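Local coordinates for protein methanogen homoaconitase large subunit (Methanocaldococcus jannaschii, PDB 4KP2) that catalyses, with its small subunit, the reversible dehydration of (R)-homocitrate to cis-homoaconitate and its hydration to homoisocitrate, using a [4Fe-4S] cluster, at residues D179-N184 and G213-K218; E185-K190 and T289-Q294. All blocks are in the same frame, centred on the assembly; numbering follows the deposited sequence.

How the contacts relate
Contacts 1 and 2 follow the chain as it leaves strand 167-180: contact 1 holds 179-184 against 213-218, and the next residues, 185-190, enter contact 2 with 289-294 on their way into helix 189-200. Their centres are 12 Å apart, and N184 joins them, its ND2 lying 3.1 Å from M291 O in a weak hydrogen bond. T289 of contact 2 also packs on the G182-K183 backbone of contact 1. Each centre is about 20 Å from that of the chain, away from the predicted cluster ligands C323, C383 and C386, although K190 sends its NZ to T324 and N325, which directly follow C323.

Contact 1. Residues D179-N184 and G213-K218; sequences DIVGKN and GGEVVK
I180 grips both ends of a turn through its backbone: its N donates to G213 O at 2.6 Å, nearly straight at 173°, while its O receives V216 N at 3.1 Å. The first bond belongs to the parallel bridge between D179 and G213; the second engages an N-H in the opening turn of helix 215-219. Between them G214 takes the N-cap with a positive phi, and a CB there would run into I180 O, so only glycine suits. Packing is tight on the buried side. With chi1 at -51°, I180 sets CG1 beside its backbone N and CG2 anti to it, where CG2 meets V216 CB at 3.7 Å. CD1 touches V217 CG2, the two side chains crossing at about a right angle; branched aliphatics suit this buried, apolar side.

The other side is looser and faces solvent. There the extended E215 lies across V181 and offers OE1, by its anti lone pair, to G182 N; the modelled 2.5 Å is short and its exact value doubtful. K183 bends back so that NZ reaches G182 O, yet stays 4.2 Å from E215 OE1, an attraction short of a salt bridge. D179 turns its OD2 to R177.

Strands 167-180 and 208-213 are neighbours in a mixed sheet, linked through helix 189-200 as a beta-alpha-beta crossover; I192 of that helix covers I180 and V216, while L228 of helix 222-230 packs on I180 and V217.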
ATOM      1  N   ASP A 179     -12.853 -19.184  31.472  1.00 62.37           N
ATOM      2  CA  ASP A 179     -14.245 -18.752  31.469  1.00 63.18           C
ATOM      3  C   ASP A 179     -14.331 -17.235  31.562  1.00 66.87           C
ATOM      4  O   ASP A 179     -13.773 -16.627  32.475  1.00 69.63           O
ATOM      5  CB  ASP A 179     -15.019 -19.390  32.626  1.00 61.81           C
ATOM      6  CG  ASP A 179     -15.343 -20.850  32.377  1.00 65.32           C
ATOM      7  OD1 ASP A 179     -14.545 -21.716  32.794  1.00 62.63           O
ATOM      8  OD2 ASP A 179     -16.397 -21.131  31.769  1.00 67.93           O
ATOM      9  N   ILE A 180     -15.032 -16.628  30.613  1.00 61.18           N
ATOM     10  CA  ILE A 180     -15.211 -15.183  30.607  1.00 61.57           C
ATOM     11  C   ILE A 180     -16.675 -14.829  30.838  1.00 62.60           C
ATOM     12  O   ILE A 180     -17.524 -15.061  29.978  1.00 58.94           O
ATOM     13  CB  ILE A 180     -14.734 -14.564  29.285  1.00 56.35           C
ATOM     14  CG1 ILE A 180     -13.313 -15.033  28.963  1.00 57.06           C
ATOM     15  CG2 ILE A 180     -14.792 -13.049  29.356  1.00 59.69           C
ATOM     16  CD1 ILE A 180     -12.765 -14.474  27.673  1.00 54.78           C
ATOM     17  N   VAL A 181     -16.965 -14.271  32.008  1.00 63.61           N
ATOM     18  CA  VAL A 181     -18.336 -13.936  32.376  1.00 61.11           C
ATOM     19  C   VAL A 181     -18.472 -12.467  32.756  1.00 63.58           C
ATOM     20  O   VAL A 181     -17.478 -11.790  33.015  1.00 66.66           O
ATOM     21  CB  VAL A 181     -18.833 -14.802  33.547  1.00 69.29           C
ATOM     22  CG1 VAL A 181     -18.891 -16.268  33.137  1.00 63.65           C
ATOM     23  CG2 VAL A 181     -17.936 -14.614  34.759  1.00 66.40           C
ATOM     24  N   GLY A 182     -19.709 -11.982  32.791  1.00 68.20           N
ATOM     25  CA  GLY A 182     -19.981 -10.593  33.110  1.00 65.51           C
ATOM     26  C   GLY A 182     -20.502  -9.836  31.903  1.00 68.96           C
ATOM     27  O   GLY A 182     -20.742 -10.428  30.851  1.00 62.53           O
ATOM     28  N   LYS A 183     -20.679  -8.527  32.052  1.00 69.30           N
ATOM     29  CA  LYS A 183     -21.176  -7.701  30.954  1.00 72.46           C
ATOM     30  C   LYS A 183     -20.534  -6.318  30.891  1.00 81.36           C
ATOM     31  O   LYS A 183     -20.429  -5.618  31.900  1.00 82.95           O
ATOM     32  CB  LYS A 183     -22.702  -7.575  31.014  1.00 71.57           C
ATOM     33  CG  LYS A 183     -23.437  -8.761  30.415  1.00 78.38           C
ATOM     34  CD  LYS A 183     -23.113  -8.910  28.936  1.00 76.57           C
ATOM     35  CE  LYS A 183     -23.408 -10.317  28.444  1.00 75.83           C
ATOM     36  NZ  LYS A 183     -22.532 -11.322  29.109  1.00 65.52           N
ATOM     37  N   ASN A 184     -20.110  -5.935  29.692  1.00 80.49           N
ATOM     38  CA  ASN A 184     -19.519  -4.627  29.456  1.00 75.19           C
ATOM     39  C   ASN A 184     -19.638  -4.251  27.984  1.00 74.37           C
ATOM     40  O   ASN A 184     -19.195  -4.994  27.108  1.00 80.76           O
ATOM     41  CB  ASN A 184     -18.050  -4.617  29.883  1.00 73.59           C
ATOM     42  CG  ASN A 184     -17.496  -3.211  30.042  1.00 74.06           C
ATOM     43  OD1 ASN A 184     -17.981  -2.263  29.422  1.00 69.24           O
ATOM     44  ND2 ASN A 184     -16.472  -3.073  30.874  1.00 75.46           N
ATOM     45  N   GLY A 213     -14.537 -19.949  27.295  1.00 55.59           N
ATOM     46  CA  GLY A 213     -15.934 -20.245  27.548  1.00 59.48           C
ATOM     47  C   GLY A 213     -16.585 -19.144  28.360  1.00 59.37           C
ATOM     48  O   GLY A 213     -15.953 -18.135  28.671  1.00 64.15           O
ATOM     49  N   GLY A 214     -17.852 -19.336  28.706  1.00 54.49           N
ATOM     50  CA  GLY A 214     -18.572 -18.360  29.499  1.00 57.87           C
ATOM     51  C   GLY A 214     -19.609 -17.605  28.694  1.00 59.29           C
ATOM     52  O   GLY A 214     -19.683 -17.740  27.473  1.00 60.81           O
ATOM     53  N   GLU A 215     -20.407 -16.803  29.389  1.00 55.83           N
ATOM     54  CA  GLU A 215     -21.503 -16.066  28.768  1.00 58.22           C
ATOM     55  C   GLU A 215     -21.017 -15.029  27.757  1.00 55.83           C
ATOM     56  O   GLU A 215     -21.700 -14.745  26.774  1.00 56.17           O
ATOM     57  CB  GLU A 215     -22.364 -15.398  29.844  1.00 57.51           C
ATOM     58  CG  GLU A 215     -21.588 -14.497  30.790  1.00 60.74           C
ATOM     59  CD  GLU A 215     -22.405 -14.080  31.998  1.00 69.43           C
ATOM     60  OE1 GLU A 215     -21.937 -13.212  32.764  1.00 61.11           O
ATOM     61  OE2 GLU A 215     -23.514 -14.624  32.182  1.00 80.19           O
ATOM     62  N   VAL A 216     -19.837 -14.469  28.001  1.00 50.96           N
ATOM     63  CA  VAL A 216     -19.272 -13.462  27.110  1.00 50.42           C
ATOM     64  C   VAL A 216     -18.834 -14.081  25.788  1.00 49.47           C
ATOM     65  O   VAL A 216     -19.173 -13.582  24.714  1.00 43.51           O
ATOM     66  CB  VAL A 216     -18.078 -12.737  27.757  1.00 44.78           C
ATOM     67  CG1 VAL A 216     -17.482 -11.727  26.790  1.00 56.58           C
ATOM     68  CG2 VAL A 216     -18.508 -12.056  29.046  1.00 55.74           C
ATOM     69  N   VAL A 217     -18.081 -15.173  25.875  1.00 53.36           N
ATOM     70  CA  VAL A 217     -17.614 -15.882  24.690  1.00 55.65           C
ATOM     71  C   VAL A 217     -18.796 -16.461  23.916  1.00 58.59           C
ATOM     72  O   VAL A 217     -18.807 -16.466  22.683  1.00 53.45           O
ATOM     73  CB  VAL A 217     -16.634 -17.014  25.062  1.00 54.94           C
ATOM     74  CG1 VAL A 217     -16.156 -17.742  23.815  1.00 50.73           C
ATOM     75  CG2 VAL A 217     -15.453 -16.454  25.836  1.00 50.16           C
ATOM     76  N   LYS A 218     -19.796 -16.936  24.651  1.00 59.51           N
ATOM     77  CA  LYS A 218     -20.995 -17.509  24.052  1.00 59.48           C
ATOM     78  C   LYS A 218     -21.790 -16.455  23.285  1.00 61.23           C
ATOM     79  O   LYS A 218     -22.457 -16.762  22.298  1.00 60.58           O
ATOM     80  CB  LYS A 218     -21.873 -18.144  25.134  1.00 53.47           C
ATOM     81  CG  LYS A 218     -23.079 -18.905  24.606  1.00 64.20           C
ATOM     82  CD  LYS A 218     -22.661 -20.161  23.861  1.00 61.53           C
ATOM     83  CE  LYS A 218     -23.874 -20.967  23.426  1.00 58.59           C
ATOM     84  NZ  LYS A 218     -23.492 -22.248  22.772  1.00 64.38           N
TER

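Contact 2. Residues E185-K190 and T289-Q294; sequences ENVSAK and TDMEEQ
V187 meets M291 and E293 in a small apolar patch. The M291 methyl, CE, rests against both branches of the valine, 3.9 Å from CG1 and 4.0 Å from CG2, the two side chains crossing at about a right angle. M291 extends through its first two torsions (chi1 -178°) and then bends at chi3 to 64°, which swings CE over to V187; a flexible, unbranched thioether suits such a reach. V187 CG1 also lies 3.7 Å from M291 O and 3.9 Å from E292 O, so this one methyl follows the backbone of the opposing loop. The same methyl touches the side chain of E293 at CG, while I288 packs on the valine as well.

Directly after V187 and S188 the backbone enters helix 189-200, the helix of a beta-alpha-beta crossover between strands 167-180 and 208-213. S188 holds its N-cap position, with OG hydrogen-bonded to D191 in the first turn, and D191 OD1 in turn accepts Q294 N, tying the loop 289-294 to the same helix start.

Polar groups meet indirectly. E293 OE2 stands 3.6 Å from N186 O, two acceptors that K425 reconciles: its NZ forms a salt bridge with the carboxylate and a weak hydrogen bond with that carbonyl. N438 takes the other carboxylate oxygen, so the buried charge is held at both ends. Shortened to an alanine, this position would probably leave K425 without its carboxylate mate and N438 without its acceptor, and would open the flank of V187 that the glutamate CG covers.

Within the loop, the amide of Q294 folds back so that NE2 donates to E292 O at 2.6 Å, approaching from above the carbonyl plane and bent to 142° at the hydrogen. E292 starts away from 185-190, and its OE2 is hydrogen-bonded to S308 OG.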
ATOM      1  N   GLU A 185     -20.236  -3.096  27.717  1.00 75.40           N
ATOM      2  CA  GLU A 185     -20.469  -2.665  26.346  1.00 76.47           C
ATOM      3  C   GLU A 185     -19.586  -1.486  25.950  1.00 68.40           C
ATOM      4  O   GLU A 185     -19.886  -0.768  24.996  1.00 67.99           O
ATOM      5  CB  GLU A 185     -21.944  -2.324  26.140  1.00 76.12           C
ATOM      6  CG  GLU A 185     -22.867  -3.520  26.294  1.00 78.04           C
ATOM      7  CD  GLU A 185     -24.331  -3.153  26.172  1.00 84.24           C
ATOM      8  OE1 GLU A 185     -24.728  -2.102  26.717  1.00 79.86           O
ATOM      9  OE2 GLU A 185     -25.083  -3.914  25.526  1.00 81.86           O
ATOM     10  N   ASN A 186     -18.495  -1.292  26.685  1.00 66.63           N
ATOM     11  CA  ASN A 186     -17.544  -0.236  26.364  1.00 67.49           C
ATOM     12  C   ASN A 186     -16.188  -0.796  25.952  1.00 66.13           C
ATOM     13  O   ASN A 186     -15.356  -0.084  25.392  1.00 61.48           O
ATOM     14  CB  ASN A 186     -17.384   0.727  27.540  1.00 66.12           C
ATOM     15  CG  ASN A 186     -18.616   1.579  27.766  1.00 71.63           C
ATOM     16  OD1 ASN A 186     -19.729   1.194  27.405  1.00 69.00           O
ATOM     17  ND2 ASN A 186     -18.424   2.749  28.364  1.00 79.30           N
ATOM     18  N   VAL A 187     -15.976  -2.077  26.232  1.00 63.52           N
ATOM     19  CA  VAL A 187     -14.735  -2.741  25.859  1.00 63.34           C
ATOM     20  C   VAL A 187     -14.954  -3.670  24.671  1.00 63.05           C
ATOM     21  O   VAL A 187     -16.089  -4.011  24.337  1.00 57.59           O
ATOM     22  CB  VAL A 187     -14.153  -3.546  27.032  1.00 59.47           C
ATOM     23  CG1 VAL A 187     -13.796  -2.618  28.181  1.00 58.39           C
ATOM     24  CG2 VAL A 187     -15.139  -4.611  27.484  1.00 62.75           C
ATOM     25  N   SER A 188     -13.860  -4.072  24.033  1.00 57.01           N
ATOM     26  CA  SER A 188     -13.938  -4.950  22.872  1.00 59.52           C
ATOM     27  C   SER A 188     -13.265  -6.287  23.145  1.00 55.44           C
ATOM     28  O   SER A 188     -12.699  -6.504  24.216  1.00 52.07           O
ATOM     29  CB  SER A 188     -13.297  -4.286  21.652  1.00 52.61           C
ATOM     30  OG  SER A 188     -11.913  -4.065  21.866  1.00 52.78           O
ATOM     31  N   ALA A 189     -13.329  -7.179  22.162  1.00 54.21           N
ATOM     32  CA  ALA A 189     -12.725  -8.501  22.276  1.00 51.44           C
ATOM     33  C   ALA A 189     -11.212  -8.402  22.440  1.00 48.35           C
ATOM     34  O   ALA A 189     -10.594  -9.244  23.095  1.00 44.52           O
ATOM     35  CB  ALA A 189     -13.074  -9.345  21.065  1.00 50.95           C
ATOM     36  N   LYS A 190     -10.621  -7.375  21.837  1.00 46.70           N
ATOM     37  CA  LYS A 190      -9.195  -7.119  21.992  1.00 48.71           C
ATOM     38  C   LYS A 190      -8.898  -6.705  23.429  1.00 45.17           C
ATOM     39  O   LYS A 190      -7.903  -7.134  24.012  1.00 45.42           O
ATOM     40  CB  LYS A 190      -8.726  -6.040  21.013  1.00 42.21           C
ATOM     41  CG  LYS A 190      -7.312  -5.533  21.268  1.00 40.48           C
ATOM     42  CD  LYS A 190      -6.289  -6.662  21.248  1.00 47.50           C
ATOM     43  CE  LYS A 190      -6.077  -7.206  19.845  1.00 51.72           C
ATOM     44  NZ  LYS A 190      -5.478  -6.180  18.942  1.00 56.73           N
ATOM     45  N   THR A 289     -17.126  -6.825  34.041  1.00 79.92           N
ATOM     46  CA  THR A 289     -18.191  -5.858  34.303  1.00 74.36           C
ATOM     47  C   THR A 289     -17.672  -4.438  34.505  1.00 70.25           C
ATOM     48  O   THR A 289     -18.043  -3.524  33.767  1.00 73.04           O
ATOM     49  CB  THR A 289     -19.027  -6.265  35.530  1.00 75.71           C
ATOM     50  OG1 THR A 289     -19.584  -7.568  35.321  1.00 66.73           O
ATOM     51  CG2 THR A 289     -20.152  -5.267  35.759  1.00 68.54           C
ATOM     52  N   ASP A 290     -16.812  -4.257  35.501  1.00 70.25           N
ATOM     53  CA  ASP A 290     -16.255  -2.942  35.796  1.00 78.43           C
ATOM     54  C   ASP A 290     -14.789  -2.855  35.381  1.00 79.31           C
ATOM     55  O   ASP A 290     -13.941  -2.408  36.154  1.00 74.65           O
ATOM     56  CB  ASP A 290     -16.402  -2.620  37.284  1.00 72.24           C
ATOM     57  CG  ASP A 290     -17.845  -2.664  37.749  1.00 77.58           C
ATOM     58  OD1 ASP A 290     -18.747  -2.402  36.927  1.00 74.08           O
ATOM     59  OD2 ASP A 290     -18.075  -2.962  38.940  1.00 79.74           O
ATOM     60  N   MET A 291     -14.502  -3.280  34.156  1.00 81.43           N
ATOM     61  CA  MET A 291     -13.139  -3.283  33.644  1.00 75.95           C
ATOM     62  C   MET A 291     -12.916  -2.135  32.668  1.00 74.70           C
ATOM     63  O   MET A 291     -13.765  -1.854  31.822  1.00 69.22           O
ATOM     64  CB  MET A 291     -12.837  -4.614  32.954  1.00 71.27           C
ATOM     65  CG  MET A 291     -11.419  -4.732  32.419  1.00 69.66           C
ATOM     66  SD  MET A 291     -11.198  -6.168  31.356  1.00 79.35           S
ATOM     67  CE  MET A 291     -12.289  -5.753  29.997  1.00 69.61           C
ATOM     68  N   GLU A 292     -11.769  -1.473  32.789  1.00 68.50           N
ATOM     69  CA  GLU A 292     -11.400  -0.412  31.862  1.00 68.01           C
ATOM     70  C   GLU A 292     -10.899  -1.008  30.554  1.00 66.12           C
ATOM     71  O   GLU A 292     -10.686  -2.217  30.454  1.00 64.51           O
ATOM     72  CB  GLU A 292     -10.314   0.482  32.464  1.00 68.75           C
ATOM     73  CG  GLU A 292     -10.717   1.191  33.745  1.00 72.08           C
ATOM     74  CD  GLU A 292      -9.674   2.195  34.203  1.00 74.85           C
ATOM     75  OE1 GLU A 292      -9.004   1.935  35.225  1.00 74.12           O
ATOM     76  OE2 GLU A 292      -9.523   3.242  33.540  1.00 73.46           O
ATOM     77  N   GLU A 293     -10.711  -0.156  29.552  1.00 59.14           N
ATOM     78  CA  GLU A 293     -10.149  -0.590  28.281  1.00 62.24           C
ATOM     79  C   GLU A 293      -8.657  -0.874  28.427  1.00 58.91           C
ATOM     80  O   GLU A 293      -7.996  -0.326  29.309  1.00 55.47           O
ATOM     81  CB  GLU A 293     -10.415   0.450  27.192  1.00 60.77           C
ATOM     82  CG  GLU A 293     -11.819   0.373  26.611  1.00 60.00           C
ATOM     83  CD  GLU A 293     -12.353   1.725  26.192  1.00 66.71           C
ATOM     84  OE1 GLU A 293     -12.657   2.541  27.086  1.00 64.84           O
ATOM     85  OE2 GLU A 293     -12.469   1.971  24.974  1.00 68.49           O
ATOM     86  N   GLN A 294      -8.129  -1.730  27.559  1.00 56.07           N
ATOM     87  CA  GLN A 294      -6.782  -2.260  27.745  1.00 54.77           C
ATOM     88  C   GLN A 294      -5.795  -1.852  26.649  1.00 61.58           C
ATOM     89  O   GLN A 294      -6.072  -2.004  25.459  1.00 61.87           O
ATOM     90  CB  GLN A 294      -6.837  -3.785  27.860  1.00 62.24           C
ATOM     91  CG  GLN A 294      -7.820  -4.296  28.905  1.00 56.63           C
ATOM     92  CD  GLN A 294      -7.449  -3.887  30.317  1.00 58.95           C
ATOM     93  OE1 GLN A 294      -6.506  -4.420  30.906  1.00 52.55           O
ATOM     94  NE2 GLN A 294      -8.192  -2.936  30.871  1.00 59.74           N
TER